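Local atomic coordinates of glycerol dehydratase (Clostridium butyricum, PDB entry 1R9D), a protein that dehydrates glycerol independently of coenzyme B12, probably by glycyl-radical chemistry as in its pyruvate formate-lyase relatives. Residues L21-S29 / G106-E114. Numbering follows the deposited sequence.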
# COMPACT_ATOMS: atom_id res chain seq x y z
N LEU A 21 14.63 -3.65 41.32
CA LEU A 21 16.04 -3.29 41.49
C LEU A 21 17.04 -4.44 41.49
O LEU A 21 18.17 -4.29 41.04
CB LEU A 21 16.21 -2.45 42.75
CG LEU A 21 15.50 -1.09 42.70
CD1 LEU A 21 15.69 -0.36 44.01
CD2 LEU A 21 16.05 -0.28 41.54
N ASN A 22 16.63 -5.60 42.01
CA ASN A 22 17.54 -6.74 42.04
C ASN A 22 17.56 -7.51 40.72
O ASN A 22 18.37 -8.42 40.52
CB ASN A 22 17.17 -7.69 43.19
CG ASN A 22 17.43 -7.07 44.54
OD1 ASN A 22 18.44 -6.39 44.73
ND2 ASN A 22 16.55 -7.32 45.50
N ALA A 23 16.67 -7.13 39.81
CA ALA A 23 16.60 -7.79 38.52
C ALA A 23 17.87 -7.50 37.72
O ALA A 23 18.58 -6.53 37.98
CB ALA A 23 15.38 -7.31 37.74
N LYS A 24 18.14 -8.37 36.75
CA LYS A 24 19.29 -8.22 35.87
C LYS A 24 18.69 -8.07 34.47
O LYS A 24 18.47 -9.06 33.77
CB LYS A 24 20.18 -9.45 35.96
CG LYS A 24 20.72 -9.70 37.36
CD LYS A 24 21.39 -11.06 37.49
CE LYS A 24 21.83 -11.32 38.92
NZ LYS A 24 22.36 -12.71 39.11
N PRO A 25 18.41 -6.82 34.06
CA PRO A 25 17.83 -6.54 32.74
C PRO A 25 18.43 -7.39 31.63
O PRO A 25 19.65 -7.46 31.48
CB PRO A 25 18.11 -5.05 32.55
CG PRO A 25 17.99 -4.53 33.95
CD PRO A 25 18.78 -5.57 34.73
N CYS A 26 17.58 -8.04 30.85
CA CYS A 26 18.05 -8.87 29.75
C CYS A 26 17.15 -8.75 28.53
O CYS A 26 16.11 -8.09 28.56
CB CYS A 26 18.11 -10.34 30.18
SG CYS A 26 16.49 -11.09 30.42
N VAL A 27 17.58 -9.40 27.46
CA VAL A 27 16.85 -9.42 26.20
C VAL A 27 16.31 -10.83 26.01
O VAL A 27 17.08 -11.80 25.99
CB VAL A 27 17.77 -9.09 25.02
CG1 VAL A 27 17.00 -9.18 23.70
CG2 VAL A 27 18.36 -7.70 25.19
N GLU A 28 14.99 -10.95 25.90
CA GLU A 28 14.36 -12.25 25.72
C GLU A 28 13.95 -12.41 24.26
O GLU A 28 13.76 -11.42 23.55
CB GLU A 28 13.17 -12.38 26.68
CG GLU A 28 13.65 -12.61 28.12
CD GLU A 28 12.55 -12.61 29.17
OE1 GLU A 28 11.37 -12.78 28.82
OE2 GLU A 28 12.89 -12.45 30.37
N SER A 29 13.84 -13.66 23.81
CA SER A 29 13.52 -13.92 22.41
C SER A 29 12.13 -14.47 22.07
O SER A 29 11.79 -14.58 20.90
CB SER A 29 14.58 -14.84 21.80
OG SER A 29 14.67 -16.05 22.54
N GLY A 106 26.69 1.64 31.29
CA GLY A 106 25.31 1.89 31.67
C GLY A 106 24.39 1.22 30.68
O GLY A 106 24.82 0.84 29.59
N ASP A 107 23.12 1.07 31.04
CA ASP A 107 22.13 0.44 30.17
C ASP A 107 22.61 -0.91 29.64
O ASP A 107 22.41 -1.23 28.47
CB ASP A 107 21.78 1.35 28.99
CG ASP A 107 21.01 2.59 29.42
OD1 ASP A 107 21.65 3.56 29.86
OD2 ASP A 107 19.77 2.57 29.32
N ALA A 108 23.23 -1.70 30.50
CA ALA A 108 23.71 -3.01 30.10
C ALA A 108 22.56 -4.00 30.07
O ALA A 108 21.63 -3.91 30.88
CB ALA A 108 24.80 -3.49 31.06
N PHE A 109 22.61 -4.94 29.14
CA PHE A 109 21.59 -5.98 29.03
C PHE A 109 22.28 -7.34 28.93
O PHE A 109 23.33 -7.47 28.31
CB PHE A 109 20.71 -5.79 27.78
CG PHE A 109 19.63 -4.76 27.95
CD1 PHE A 109 19.88 -3.42 27.71
CD2 PHE A 109 18.35 -5.15 28.32
CE1 PHE A 109 18.87 -2.47 27.84
CE2 PHE A 109 17.33 -4.21 28.45
CZ PHE A 109 17.59 -2.87 28.21
N GLN A 110 21.66 -8.34 29.54
CA GLN A 110 22.19 -9.70 29.50
C GLN A 110 21.40 -10.42 28.41
O GLN A 110 20.29 -10.02 28.07
CB GLN A 110 21.96 -10.41 30.84
CG GLN A 110 22.47 -9.65 32.06
CD GLN A 110 23.93 -9.27 31.93
OE1 GLN A 110 24.78 -10.12 31.70
NE2 GLN A 110 24.21 -7.97 32.08
N ILE A 111 21.98 -11.48 27.85
CA ILE A 111 21.29 -12.26 26.83
C ILE A 111 21.91 -13.66 26.79
O ILE A 111 23.13 -13.80 26.66
CB ILE A 111 21.35 -11.59 25.44
CG1 ILE A 111 20.49 -12.38 24.45
CG2 ILE A 111 22.79 -11.49 24.96
CD1 ILE A 111 20.37 -11.74 23.07
N SER A 112 21.07 -14.67 26.92
CA SER A 112 21.53 -16.06 26.94
C SER A 112 22.04 -16.55 25.59
O SER A 112 21.71 -15.99 24.54
CB SER A 112 20.40 -16.97 27.40
OG SER A 112 19.33 -16.96 26.47
N GLU A 113 22.86 -17.60 25.63
CA GLU A 113 23.41 -18.17 24.41
C GLU A 113 22.29 -18.79 23.59
O GLU A 113 22.36 -18.82 22.36
CB GLU A 113 24.47 -19.23 24.76
CG GLU A 113 25.73 -18.65 25.36
CD GLU A 113 26.38 -17.63 24.46
OE1 GLU A 113 26.78 -17.99 23.33
OE2 GLU A 113 26.50 -16.45 24.87
N GLU A 114 21.27 -19.29 24.28
CA GLU A 114 20.12 -19.89 23.61
C GLU A 114 19.39 -18.83 22.79
O GLU A 114 18.99 -19.08 21.66
CB GLU A 114 19.16 -20.49 24.64
CG GLU A 114 19.07 -19.68 25.92
CD GLU A 114 17.71 -19.76 26.59
OE1 GLU A 114 17.16 -20.89 26.70
OE2 GLU A 114 17.19 -18.70 27.02
O HOH W 1 21.85 -6.49 32.85
O HOH W 2 18.01 -14.25 26.95
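Gln110 bonds through its backbone to Pro25 and Val27, making a single parallel beta bridge opposite Cys26. Gln110 N donates to Pro25 O at 2.9 Å, and Gln110 O receives Val27 N at 2.8 Å. Proline lacks an N-H, but the bridge takes just its carbonyl O, while its apolar ring packs beside Phe109.

The tight side is mainly apolar. Val27, branched at CB, sets CG2 4.0 Å from Phe109 CB, the side chains crossing at about a right angle. With CG beside its backbone N (chi1 -80°), Phe109 can set the edge of its flat ring against the Cys26 carbonyl, CD2 lying 3.7 Å from Cys26 O. Ile111 has a branch long enough to bring CD1 to Val27 CB (4.2 Å).

The looser side is wet. Exposed Gln110 bends at chi2 (-54°), and its long polar side chain donates from NE2 to a water that also binds Pro25 O and Ala108 O. Further along, the chains diverge and a second water, 2.8 Å from Val27 O, links it to Ser112 N. Ser112 occupies the N-cap position of helix 113-125, though its OG is less surely placed.

The contact thus joins the loop between helices 11-22 and 30-40 to the lead-in of helix 113-125; Ser83 makes a backbone hydrogen bond with Cys26.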